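Side-chain contacts in glucose import ATP-binding protein GlcV (Sulfolobus solfataricus, PDB 1OXX), which powers glucose uptake as the ATP-hydrolysing, energy-coupling subunit of an ABC transporter in the cell membrane: residues D227-P232 / S239-I244; E254-G259 / A272-R277; E279-S284 / I324-D329; V301-Y306 / R312-P317. The protein carries 1 engineered substitution. All coordinates share one frame; numbering follows the deposited sequence.

Contact 1 of 4, residues D227-P232 / S239-I244; sequences DLYDNP and SLIGEI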
loop_
_atom_site.group_PDB
_atom_site.type_symbol
_atom_site.label_atom_id
_atom_site.label_comp_id
_atom_site.label_asym_id
_atom_site.label_seq_id
_atom_site.Cartn_x
_atom_site.Cartn_y
_atom_site.Cartn_z
ATOM N N ASP A 227 10.235 3.501 7.859
ATOM C CA ASP A 227 11.609 3.421 7.390
ATOM C C ASP A 227 11.668 3.602 5.878
ATOM O O ASP A 227 12.558 4.285 5.367
ATOM C CB ASP A 227 12.245 2.111 7.865
ATOM C CG ASP A 227 12.493 2.112 9.365
ATOM O OD1 ASP A 227 12.624 3.218 9.942
ATOM O OD2 ASP A 227 12.557 1.071 10.054
ATOM N N LEU A 228 10.719 3.025 5.148
ATOM C CA LEU A 228 10.648 3.284 3.717
ATOM C C LEU A 228 10.329 4.747 3.472
ATOM O O LEU A 228 10.817 5.335 2.501
ATOM C CB LEU A 228 9.593 2.420 3.017
ATOM C CG LEU A 228 10.123 1.070 2.514
ATOM C CD1 LEU A 228 10.569 0.238 3.677
ATOM C CD2 LEU A 228 9.079 0.341 1.686
ATOM N N TYR A 229 9.482 5.329 4.322
ATOM C CA TYR A 229 9.080 6.720 4.158
ATOM C C TYR A 229 10.251 7.696 4.327
ATOM O O TYR A 229 10.436 8.625 3.527
ATOM C CB TYR A 229 8.005 7.047 5.192
ATOM C CG TYR A 229 7.222 8.319 4.922
ATOM C CD1 TYR A 229 6.229 8.344 3.977
ATOM C CD2 TYR A 229 7.471 9.478 5.630
ATOM C CE1 TYR A 229 5.491 9.480 3.747
ATOM C CE2 TYR A 229 6.751 10.628 5.393
ATOM C CZ TYR A 229 5.763 10.621 4.450
ATOM O OH TYR A 229 4.992 11.732 4.188
ATOM N N ASP A 230 11.042 7.490 5.375
ATOM C CA ASP A 230 12.130 8.400 5.687
ATOM C C ASP A 230 13.459 8.001 5.050
ATOM O O ASP A 230 14.296 8.872 4.778
ATOM C CB ASP A 230 12.309 8.503 7.199
ATOM C CG ASP A 230 11.205 9.282 7.865
ATOM O OD1 ASP A 230 10.529 10.105 7.194
ATOM O OD2 ASP A 230 10.947 9.117 9.081
ATOM N N ASN A 231 13.646 6.712 4.788
ATOM C CA ASN A 231 14.894 6.210 4.204
ATOM C C ASN A 231 14.650 5.347 2.961
ATOM O O ASN A 231 15.059 4.185 2.898
ATOM C CB ASN A 231 15.681 5.447 5.266
ATOM C CG ASN A 231 16.015 6.314 6.453
ATOM O OD1 ASN A 231 16.731 7.306 6.321
ATOM N ND2 ASN A 231 15.473 5.968 7.614
ATOM N N PRO A 232 13.997 5.913 1.962
ATOM C CA PRO A 232 13.739 5.139 0.741
ATOM C C PRO A 232 15.025 4.889 -0.029
ATOM O O PRO A 232 15.886 5.767 -0.101
ATOM C CB PRO A 232 12.811 6.038 -0.065
ATOM C CG PRO A 232 13.092 7.436 0.450
ATOM C CD PRO A 232 13.438 7.268 1.904
ATOM N N SER A 239 8.416 7.899 -3.686
ATOM C CA SER A 239 7.122 8.362 -4.182
ATOM C C SER A 239 6.010 7.330 -4.036
ATOM O O SER A 239 4.844 7.678 -3.916
ATOM C CB SER A 239 7.251 8.797 -5.637
ATOM O OG SER A 239 7.386 7.695 -6.506
ATOM N N LEU A 240 6.361 6.053 -4.037
ATOM C CA LEU A 240 5.346 5.024 -3.861
ATOM C C LEU A 240 4.764 5.040 -2.445
ATOM O O LEU A 240 3.563 4.741 -2.244
ATOM C CB LEU A 240 5.916 3.640 -4.198
ATOM C CG LEU A 240 6.019 3.370 -5.686
ATOM C CD1 LEU A 240 6.963 2.203 -5.981
ATOM C CD2 LEU A 240 4.613 3.131 -6.255
ATOM N N ILE A 241 5.604 5.375 -1.465
ATOM C CA ILE A 241 5.182 5.342 -0.075
ATOM C C ILE A 241 4.529 6.642 0.399
ATOM O O ILE A 241 3.946 6.667 1.472
ATOM C CB ILE A 241 6.376 4.922 0.827
ATOM C CG1 ILE A 241 5.933 4.601 2.265
ATOM C CG2 ILE A 241 7.429 5.987 0.826
ATOM C CD1 ILE A 241 5.295 3.246 2.426
ATOM N N GLY A 242 4.624 7.708 -0.401
ATOM C CA GLY A 242 4.016 8.983 -0.047
ATOM C C GLY A 242 4.373 10.095 -1.011
ATOM O O GLY A 242 5.286 9.951 -1.825
ATOM N N GLU A 243 3.679 11.219 -0.892
ATOM C CA GLU A 243 3.957 12.372 -1.734
ATOM C C GLU A 243 5.365 12.874 -1.534
ATOM O O GLU A 243 5.879 12.930 -0.411
ATOM C CB GLU A 243 2.985 13.519 -1.435
ATOM C CG GLU A 243 1.549 13.198 -1.778
ATOM C CD GLU A 243 0.688 14.437 -1.916
ATOM O OE1 GLU A 243 0.881 15.376 -1.121
ATOM O OE2 GLU A 243 -0.178 14.460 -2.818
ATOM N N ILE A 244 5.988 13.243 -2.640
ATOM C CA ILE A 244 7.321 13.811 -2.588
ATOM C C ILE A 244 7.596 14.660 -3.823
ATOM O O ILE A 244 7.102 14.368 -4.918
ATOM C CB ILE A 244 8.399 12.696 -2.448
ATOM C CG1 ILE A 244 9.744 13.310 -2.064
ATOM C CG2 ILE A 244 8.507 11.890 -3.726
ATOM C CD1 ILE A 244 10.743 12.318 -1.482
HETATM O O HOH W 1 3.948 13.715 1.921
#
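Tyr229 and Ile241 form a helix-end packing contact where two short helices, 225-230 and 235-241, lie between the ATP-binding part of GlcV and its beta-rich C-terminal part. It is a small interface, burying 218 Å² in all, and illustrates how the ends of two helices can be fitted together by one ring and one branched chain. With CG anti to the backbone N (chi1 -164°), the tyrosine swings its ring beside the end of helix 235-241, and Ile241 O lies at the ring edge, in its plane, 3.8 Å from Tyr229 CD1. CE1 comes within 4.1 Å of CA of Gly242, which lies obliquely to the ring. This glycine leaves the helix with positive phi, and a side chain on it would run into the ring. Ile241 crosses the ring at a slant, its CG2 methyl resting 3.8 Å from Leu228 O and its CG1 lying 4.3 Å from Leu228 CB. At the far end of the ring, a water gives one proton to Tyr229 OH (3.2 Å) and one to Glu243 O (3.1 Å), while Glu279 OE2 is hydrogen-bonded to the same hydroxyl. An alanine here, lacking the ring and hydroxyl, is likely to leave Glu279 and the bridging water without their mate and to open a gap beside Ile241 and Gly242. Arg277 makes a cation-pi contact with Tyr229 and also touches Ile241, whereas Leu228 packs on Val213 of strand 210-215, so the helix pair is flanked by the nucleotide-binding sheet and by the C-terminal strands.

Contact 2 of 4, residues E254-G259 / A272-R277; sequences EGVVIG and AIIGIR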
loop_
_atom_site.group_PDB
_atom_site.type_symbol
_atom_site.label_atom_id
_atom_site.label_comp_id
_atom_site.label_asym_id
_atom_site.label_seq_id
_atom_site.Cartn_x
_atom_site.Cartn_y
_atom_site.Cartn_z
ATOM N N GLU A 254 29.252 23.575 -2.881
ATOM C CA GLU A 254 28.379 24.318 -2.001
ATOM C C GLU A 254 27.013 23.657 -1.838
ATOM O O GLU A 254 26.175 24.121 -1.062
ATOM C CB GLU A 254 28.248 25.742 -2.551
ATOM C CG GLU A 254 29.592 26.352 -2.955
ATOM C CD GLU A 254 30.554 26.435 -1.784
ATOM O OE1 GLU A 254 30.136 26.943 -0.723
ATOM O OE2 GLU A 254 31.715 25.981 -1.900
ATOM N N GLY A 255 26.804 22.557 -2.550
ATOM C CA GLY A 255 25.546 21.847 -2.481
ATOM C C GLY A 255 24.970 21.597 -3.863
ATOM O O GLY A 255 25.578 21.940 -4.873
ATOM N N VAL A 256 23.805 20.965 -3.902
ATOM C CA VAL A 256 23.121 20.655 -5.159
ATOM C C VAL A 256 22.344 21.879 -5.595
ATOM O O VAL A 256 21.421 22.318 -4.909
ATOM C CB VAL A 256 22.187 19.426 -4.996
ATOM C CG1 VAL A 256 21.418 19.145 -6.266
ATOM C CG2 VAL A 256 22.996 18.198 -4.636
ATOM N N VAL A 257 22.725 22.428 -6.743
ATOM C CA VAL A 257 22.138 23.660 -7.238
ATOM C C VAL A 257 21.030 23.403 -8.245
ATOM O O VAL A 257 21.210 22.669 -9.210
ATOM C CB VAL A 257 23.194 24.531 -7.910
ATOM C CG1 VAL A 257 22.543 25.695 -8.645
ATOM C CG2 VAL A 257 24.198 25.056 -6.881
ATOM N N ILE A 258 19.883 24.031 -8.006
ATOM C CA ILE A 258 18.727 23.962 -8.893
ATOM C C ILE A 258 18.222 25.403 -9.015
ATOM O O ILE A 258 17.477 25.893 -8.175
ATOM C CB ILE A 258 17.642 23.025 -8.306
ATOM C CG1 ILE A 258 18.251 21.673 -7.906
ATOM C CG2 ILE A 258 16.489 22.851 -9.295
ATOM C CD1 ILE A 258 17.289 20.704 -7.253
ATOM N N GLY A 259 18.677 26.114 -10.041
ATOM C CA GLY A 259 18.326 27.508 -10.189
ATOM C C GLY A 259 18.741 28.272 -8.949
ATOM O O GLY A 259 19.889 28.204 -8.507
ATOM N N ALA A 272 22.372 15.197 -9.366
ATOM C CA ALA A 272 21.669 14.497 -8.299
ATOM C C ALA A 272 20.182 14.709 -8.373
ATOM O O ALA A 272 19.714 15.718 -8.881
ATOM C CB ALA A 272 22.157 14.976 -6.947
ATOM N N ILE A 273 19.449 13.740 -7.827
ATOM C CA ILE A 273 18.022 13.860 -7.657
ATOM C C ILE A 273 17.779 14.180 -6.191
ATOM O O ILE A 273 18.298 13.498 -5.306
ATOM C CB ILE A 273 17.327 12.565 -8.031
ATOM C CG1 ILE A 273 17.574 12.250 -9.510
ATOM C CG2 ILE A 273 15.838 12.657 -7.723
ATOM C CD1 ILE A 273 17.122 10.871 -9.927
ATOM N N ILE A 274 17.031 15.241 -5.946
ATOM C CA ILE A 274 16.657 15.632 -4.604
ATOM C C ILE A 274 15.208 15.211 -4.394
ATOM O O ILE A 274 14.365 15.443 -5.253
ATOM C CB ILE A 274 16.776 17.175 -4.456
ATOM C CG1 ILE A 274 18.232 17.631 -4.509
ATOM C CG2 ILE A 274 16.106 17.661 -3.172
ATOM C CD1 ILE A 274 18.994 17.297 -3.275
ATOM N N GLY A 275 14.940 14.613 -3.235
ATOM C CA GLY A 275 13.598 14.300 -2.800
ATOM C C GLY A 275 13.292 15.083 -1.544
ATOM O O GLY A 275 14.036 15.011 -0.562
ATOM N N ILE A 276 12.214 15.864 -1.575
ATOM C CA ILE A 276 11.784 16.604 -0.383
ATOM C C ILE A 276 10.261 16.540 -0.303
ATOM O O ILE A 276 9.535 16.951 -1.218
ATOM C CB ILE A 276 12.359 18.069 -0.347
ATOM C CG1 ILE A 276 12.109 18.731 1.018
ATOM C CG2 ILE A 276 11.834 18.933 -1.485
ATOM C CD1 ILE A 276 13.067 18.269 2.125
ATOM N N ARG A 277 9.771 15.946 0.777
ATOM C CA ARG A 277 8.332 15.798 0.936
ATOM C C ARG A 277 7.674 17.146 1.245
ATOM O O ARG A 277 8.294 18.036 1.840
ATOM C CB ARG A 277 8.034 14.762 2.010
ATOM C CG ARG A 277 8.507 13.369 1.657
ATOM C CD ARG A 277 7.847 12.274 2.518
ATOM N NE ARG A 277 8.501 10.993 2.307
ATOM C CZ ARG A 277 8.288 10.191 1.270
ATOM N NH1 ARG A 277 7.377 10.491 0.348
ATOM N NH2 ARG A 277 8.955 9.045 1.178
#
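Val256 and Ile274 meet tip to tip inside a strongly curled antiparallel sheet, in which strand 245-252 runs between their two strands. Both flanking strands pair with that central one, yet the short segments 255-258 and 272-276 stand at 87° to each other, their axes 8.6 Å apart. Such a bend turns one face of the sheet into a hollow, and this contact is a worked example of how the hollow is filled: by small interlocking bumps, without polar groups. The fork of Val256 supplies two of them. Its CG2 methyl presses on Ala272 CB at 4.1 Å, the short side chain of the alanine letting the valine come in close, while the other prong, CG1, meets CG1 of Ile274 at 3.9 Å. Because Ile274 CG1 lies anti to its own carbonyl carbon (chi1 -69°), this methylene bulges toward the valine. From the next inward-facing position along the strand, Ile258 stretches out its full chain, with chi2 close to 180°, and brings its terminal methyl to the same methylene. Around the hollow, Phe263 touches both Ile258 and Ile274, Val349 touches Ala272 and Ile274, and Leu247 of the central strand supports Ile258. The packing is thus shared by every strand of this C-terminal sheet. The CG1 of Ile274 itself sits over the notch formed by two methyl groups, Val256 CG1 and Ile258 CD1, the latter 4.2 Å from it.

Contact 3 of 4, residues E279-S284 / I324-D329; sequences EDVKLS and IFTYSD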
loop_
_atom_site.group_PDB
_atom_site.type_symbol
_atom_site.label_atom_id
_atom_site.label_comp_id
_atom_site.label_asym_id
_atom_site.label_seq_id
_atom_site.Cartn_x
_atom_site.Cartn_y
_atom_site.Cartn_z
ATOM N N GLU A 279 5.589 18.167 3.472
ATOM C CA GLU A 279 5.576 18.558 4.870
ATOM C C GLU A 279 6.931 19.077 5.342
ATOM O O GLU A 279 7.022 19.674 6.405
ATOM C CB GLU A 279 5.136 17.397 5.750
ATOM C CG GLU A 279 6.098 16.212 5.771
ATOM C CD GLU A 279 5.733 15.100 4.805
ATOM O OE1 GLU A 279 5.092 15.379 3.774
ATOM O OE2 GLU A 279 6.126 13.926 5.080
ATOM N N ASP A 280 7.959 18.855 4.535
ATOM C CA ASP A 280 9.321 19.248 4.884
ATOM C C ASP A 280 9.770 20.495 4.155
ATOM O O ASP A 280 10.971 20.766 4.058
ATOM C CB ASP A 280 10.282 18.094 4.640
ATOM C CG ASP A 280 9.943 16.883 5.478
ATOM O OD1 ASP A 280 9.562 17.063 6.666
ATOM O OD2 ASP A 280 10.012 15.738 4.984
ATOM N N VAL A 281 8.795 21.233 3.641
ATOM C CA VAL A 281 9.018 22.503 2.947
ATOM C C VAL A 281 8.178 23.581 3.638
ATOM O O VAL A 281 7.037 23.324 4.021
ATOM C CB VAL A 281 8.589 22.412 1.471
ATOM C CG1 VAL A 281 8.696 23.775 0.744
ATOM C CG2 VAL A 281 9.381 21.353 0.740
ATOM N N LYS A 282 8.740 24.788 3.771
ATOM C CA LYS A 282 8.004 25.928 4.319
ATOM C C LYS A 282 8.383 27.157 3.511
ATOM O O LYS A 282 9.542 27.312 3.144
ATOM C CB LYS A 282 8.340 26.147 5.796
ATOM C CG LYS A 282 7.620 27.305 6.446
ATOM C CD LYS A 282 7.880 27.356 7.969
ATOM C CE LYS A 282 7.286 28.586 8.618
ATOM N NZ LYS A 282 5.805 28.515 8.682
ATOM N N LEU A 283 7.404 27.998 3.201
ATOM C CA LEU A 283 7.614 29.222 2.422
ATOM C C LEU A 283 7.367 30.481 3.256
ATOM O O LEU A 283 6.522 30.489 4.167
ATOM C CB LEU A 283 6.656 29.236 1.239
ATOM C CG LEU A 283 6.610 27.976 0.380
ATOM C CD1 LEU A 283 5.547 28.112 -0.686
ATOM C CD2 LEU A 283 7.947 27.682 -0.236
ATOM N N SER A 284 8.093 31.544 2.938
ATOM C CA SER A 284 7.898 32.835 3.619
ATOM C C SER A 284 8.291 33.973 2.703
ATOM O O SER A 284 8.939 33.770 1.695
ATOM C CB SER A 284 8.733 32.965 4.888
ATOM O OG SER A 284 10.065 32.899 4.396
ATOM N N ILE A 324 8.341 22.523 -6.690
ATOM C CA ILE A 324 8.190 22.090 -5.319
ATOM C C ILE A 324 6.799 22.539 -4.871
ATOM O O ILE A 324 6.417 23.722 -5.008
ATOM C CB ILE A 324 9.225 22.713 -4.397
ATOM C CG1 ILE A 324 10.614 22.156 -4.678
ATOM C CG2 ILE A 324 8.843 22.465 -2.965
ATOM C CD1 ILE A 324 11.664 22.809 -3.804
ATOM N N PHE A 325 6.017 21.586 -4.380
ATOM C CA PHE A 325 4.748 21.932 -3.758
ATOM C C PHE A 325 4.762 21.635 -2.274
ATOM O O PHE A 325 5.510 20.770 -1.770
ATOM C CB PHE A 325 3.541 21.262 -4.433
ATOM C CG PHE A 325 3.487 19.772 -4.272
ATOM C CD1 PHE A 325 2.821 19.198 -3.211
ATOM C CD2 PHE A 325 4.119 18.952 -5.183
ATOM C CE1 PHE A 325 2.795 17.812 -3.065
ATOM C CE2 PHE A 325 4.097 17.580 -5.037
ATOM C CZ PHE A 325 3.425 17.017 -3.980
ATOM N N THR A 326 3.939 22.389 -1.568
ATOM C CA THR A 326 3.766 22.226 -0.145
ATOM C C THR A 326 2.343 22.669 0.203
ATOM O O THR A 326 1.648 23.255 -0.632
ATOM C CB THR A 326 4.809 23.051 0.621
ATOM O OG1 THR A 326 4.754 22.708 2.008
ATOM C CG2 THR A 326 4.471 24.522 0.585
ATOM N N TYR A 327 1.892 22.375 1.416
ATOM C CA TYR A 327 0.530 22.705 1.837
ATOM C C TYR A 327 0.540 23.770 2.914
ATOM O O TYR A 327 1.375 23.757 3.811
ATOM C CB TYR A 327 -0.223 21.473 2.341
ATOM C CG TYR A 327 -0.372 20.406 1.319
ATOM C CD1 TYR A 327 0.503 19.322 1.279
ATOM C CD2 TYR A 327 -1.381 20.470 0.369
ATOM C CE1 TYR A 327 0.371 18.358 0.327
ATOM C CE2 TYR A 327 -1.512 19.507 -0.612
ATOM C CZ TYR A 327 -0.633 18.444 -0.620
ATOM O OH TYR A 327 -0.762 17.466 -1.581
ATOM N N SER A 328 -0.421 24.683 2.845
ATOM C CA SER A 328 -0.462 25.788 3.792
ATOM C C SER A 328 -1.864 26.230 4.187
ATOM O O SER A 328 -2.834 26.012 3.452
ATOM C CB SER A 328 0.260 26.990 3.211
ATOM O OG SER A 328 0.268 28.065 4.134
ATOM N N ASP A 329 -1.936 26.864 5.359
ATOM C CA ASP A 329 -3.167 27.435 5.883
ATOM C C ASP A 329 -3.583 28.653 5.079
ATOM O O ASP A 329 -4.765 28.895 4.922
ATOM C CB ASP A 329 -2.972 27.931 7.324
ATOM C CG ASP A 329 -2.876 26.815 8.336
ATOM O OD1 ASP A 329 -3.559 25.778 8.168
ATOM O OD2 ASP A 329 -2.154 26.920 9.351
#
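Val281, the first residue of Glu279-Ser284 to make a close side-chain contact with the other strand, offers both its methyls to Ile324: CG1 and CG2 each lie 3.9 Å from Ile324 CG2, so that one methyl of the isoleucine nests against the fork of the valine. Its CB is just as near Thr326 CB, at 3.9 Å, and the valine therefore packs against two successive inward side chains of strand 324-328. Its carbonyl then turns to the same threonine, with Thr326 OG1 3.1 Å from Val281 O. The hydroxyl is hydrogen-bonded to Pro278 O as well, so two backbone carbonyls compete for its single proton. OG1 is placed for this by standing anti to the threonine's backbone N (chi1 -171°), which leaves CG2 wedged between N and the carbonyl carbon. A valine in its place lacks the hydroxyl and would probably leave the carbonyls of Val281 and Pro278 without this partner in a buried spot.

Strands 281-284 and 324-328 are the two outermost strands of one five-stranded antiparallel sheet. Meeting at 78°, they bring its margins together through side chains, a barrel-like closure consistent with the OB-type fold assigned to the C-terminal domain. Lys282 follows, turned away from the contact, and its side chain touches Trp293. With Leu283 the chain faces inward again, and this side chain slides past Thr326 in the opposite direction, its CD1 4.0 Å from Thr326 CG2. Beyond the threonine it also rests on Ile313 and Ile315 of strand 310-317.

Contact 4 of 4, residues V301-Y306 / R312-P317; sequences VKVIGY and RITITP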
loop_
_atom_site.group_PDB
_atom_site.type_symbol
_atom_site.label_atom_id
_atom_site.label_comp_id
_atom_site.label_asym_id
_atom_site.label_seq_id
_atom_site.Cartn_x
_atom_site.Cartn_y
_atom_site.Cartn_z
ATOM N N VAL A 301 6.045 31.637 -6.769
ATOM C CA VAL A 301 4.828 30.852 -6.843
ATOM C C VAL A 301 4.336 30.710 -8.286
ATOM O O VAL A 301 4.184 31.706 -9.016
ATOM C CB VAL A 301 3.712 31.456 -5.957
ATOM C CG1 VAL A 301 2.483 30.639 -6.039
ATOM C CG2 VAL A 301 4.174 31.563 -4.529
ATOM N N LYS A 302 4.135 29.465 -8.702
ATOM C CA LYS A 302 3.644 29.160 -10.043
ATOM C C LYS A 302 2.128 28.989 -10.074
ATOM O O LYS A 302 1.445 29.540 -10.954
ATOM C CB LYS A 302 4.308 27.878 -10.533
ATOM C CG LYS A 302 3.800 27.397 -11.864
ATOM C CD LYS A 302 4.506 26.118 -12.261
ATOM C CE LYS A 302 4.066 25.632 -13.627
ATOM N NZ LYS A 302 4.878 24.471 -14.088
ATOM N N VAL A 303 1.594 28.188 -9.151
ATOM C CA VAL A 303 0.167 27.902 -9.141
ATOM C C VAL A 303 -0.277 27.411 -7.779
ATOM O O VAL A 303 0.503 26.818 -7.031
ATOM C CB VAL A 303 -0.162 26.857 -10.221
ATOM C CG1 VAL A 303 0.550 25.538 -9.945
ATOM C CG2 VAL A 303 -1.676 26.695 -10.405
ATOM N N ILE A 304 -1.542 27.665 -7.467
ATOM C CA ILE A 304 -2.150 27.213 -6.236
ATOM C C ILE A 304 -3.332 26.321 -6.522
ATOM O O ILE A 304 -4.143 26.590 -7.425
ATOM C CB ILE A 304 -2.611 28.413 -5.382
ATOM C CG1 ILE A 304 -1.431 29.329 -5.064
ATOM C CG2 ILE A 304 -3.284 27.921 -4.073
ATOM C CD1 ILE A 304 -1.832 30.552 -4.337
ATOM N N GLY A 305 -3.411 25.262 -5.739
ATOM C CA GLY A 305 -4.547 24.370 -5.696
ATOM C C GLY A 305 -5.177 24.418 -4.312
ATOM O O GLY A 305 -4.596 24.973 -3.363
ATOM N N TYR A 306 -6.366 23.849 -4.188
ATOM C CA TYR A 306 -7.087 23.861 -2.923
ATOM C C TYR A 306 -7.604 22.478 -2.636
ATOM O O TYR A 306 -8.403 21.960 -3.401
ATOM C CB TYR A 306 -8.242 24.867 -2.960
ATOM C CG TYR A 306 -8.994 25.010 -1.661
ATOM C CD1 TYR A 306 -8.330 25.348 -0.495
ATOM C CD2 TYR A 306 -10.349 24.783 -1.594
ATOM C CE1 TYR A 306 -8.995 25.473 0.702
ATOM C CE2 TYR A 306 -11.036 24.916 -0.391
ATOM C CZ TYR A 306 -10.341 25.252 0.752
ATOM O OH TYR A 306 -10.987 25.383 1.963
ATOM N N ARG A 312 -2.478 24.155 -1.709
ATOM C CA ARG A 312 -1.336 23.457 -2.275
ATOM C C ARG A 312 -0.602 24.467 -3.129
ATOM O O ARG A 312 -1.073 24.857 -4.207
ATOM C CB ARG A 312 -1.802 22.268 -3.109
ATOM C CG ARG A 312 -0.715 21.322 -3.615
ATOM C CD ARG A 312 -1.332 20.241 -4.493
ATOM N NE ARG A 312 -0.464 19.141 -4.897
ATOM C CZ ARG A 312 0.362 19.179 -5.923
ATOM N NH1 ARG A 312 0.476 20.286 -6.642
ATOM N NH2 ARG A 312 1.078 18.107 -6.224
ATOM N N ILE A 313 0.529 24.935 -2.618
ATOM C CA ILE A 313 1.294 25.970 -3.270
ATOM C C ILE A 313 2.459 25.350 -4.014
ATOM O O ILE A 313 3.300 24.679 -3.408
ATOM C CB ILE A 313 1.831 26.998 -2.236
ATOM C CG1 ILE A 313 0.703 27.544 -1.373
ATOM C CG2 ILE A 313 2.582 28.099 -2.940
ATOM C CD1 ILE A 313 1.174 28.435 -0.275
ATOM N N THR A 314 2.523 25.574 -5.317
ATOM C CA THR A 314 3.611 25.085 -6.138
ATOM C C THR A 314 4.509 26.253 -6.499
ATOM O O THR A 314 4.022 27.287 -6.982
ATOM C CB THR A 314 3.078 24.463 -7.432
ATOM O OG1 THR A 314 2.313 23.284 -7.134
ATOM C CG2 THR A 314 4.242 23.995 -8.293
ATOM N N ILE A 315 5.801 26.099 -6.237
ATOM C CA ILE A 315 6.781 27.099 -6.599
ATOM C C ILE A 315 7.756 26.489 -7.572
ATOM O O ILE A 315 7.783 25.273 -7.748
ATOM C CB ILE A 315 7.560 27.592 -5.357
ATOM C CG1 ILE A 315 8.410 26.479 -4.764
ATOM C CG2 ILE A 315 6.622 28.127 -4.307
ATOM C CD1 ILE A 315 9.848 26.547 -5.136
ATOM N N THR A 316 8.524 27.345 -8.229
ATOM C CA THR A 316 9.719 26.903 -8.926
ATOM C C THR A 316 10.824 27.823 -8.469
ATOM O O THR A 316 10.566 28.937 -8.020
ATOM C CB THR A 316 9.659 26.983 -10.454
ATOM O OG1 THR A 316 9.595 28.351 -10.858
ATOM C CG2 THR A 316 8.423 26.303 -11.017
ATOM N N PRO A 317 12.063 27.361 -8.561
ATOM C CA PRO A 317 13.182 28.263 -8.323
ATOM C C PRO A 317 13.217 29.279 -9.437
ATOM O O PRO A 317 12.608 29.057 -10.494
ATOM C CB PRO A 317 14.410 27.355 -8.429
ATOM C CG PRO A 317 13.893 25.989 -8.296
ATOM C CD PRO A 317 12.513 25.998 -8.888
#
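The flat groups that meet where Gly305 faces Arg312 are peptide planes, and the two bonds of this pair use them differently. Gly305 N approaches Arg312 O at 2.8 Å within the carbonyl plane, whereas Arg312 N stands above the carbonyl plane of Gly305, 46° out of it. The guanidinium of Arg312 leads away from this pair and makes a cation-pi contact with the Phe325 ring of the next strand. Further along, Thr314 N meets Val303 O at 2.9 Å almost head-on, and their side chains lie side by side, pointing the same way, with Val303 CG1 3.7 Å from Thr314 CB. Val301 and Ile313 pack on the other face, CG1 of the valine against CG2 of the isoleucine at 4.0 Å. Lys302, extended throughout, passes its CD over Thr316 CG2 before NZ reaches a salt bridge with Glu323. Between these pairs the register slips by one residue. Lys302 N donates to Thr314 O at 2.8 Å, and Val303 N points to the same oxygen in a weak bond of 3.4 Å. Two residues opposite one define a classic beta bulge, here set in the hairpin of strands 294-307 and 310-317.

The four contacts follow the chain from the two helices of contact 1 into the C-terminal domain. Contacts 1, 2 and 3 come in series, while contact 4 is nested within the loop that contact 3 closes. Contacts 3 and 4 belong to one antiparallel sheet, their centres about 9 Å apart, and strands 310-317 and 324-328 are neighbours in it. Contact 2 lies in a second sheet, with its centre about 16 Å from that of contact 3, and Ile276 CG1 touches Val281 CG2 between them at 3.8 Å. Arg277, Glu279 and Tyr327 tie contact 1 to this domain, so the helix pair joins it to the ATP-binding part.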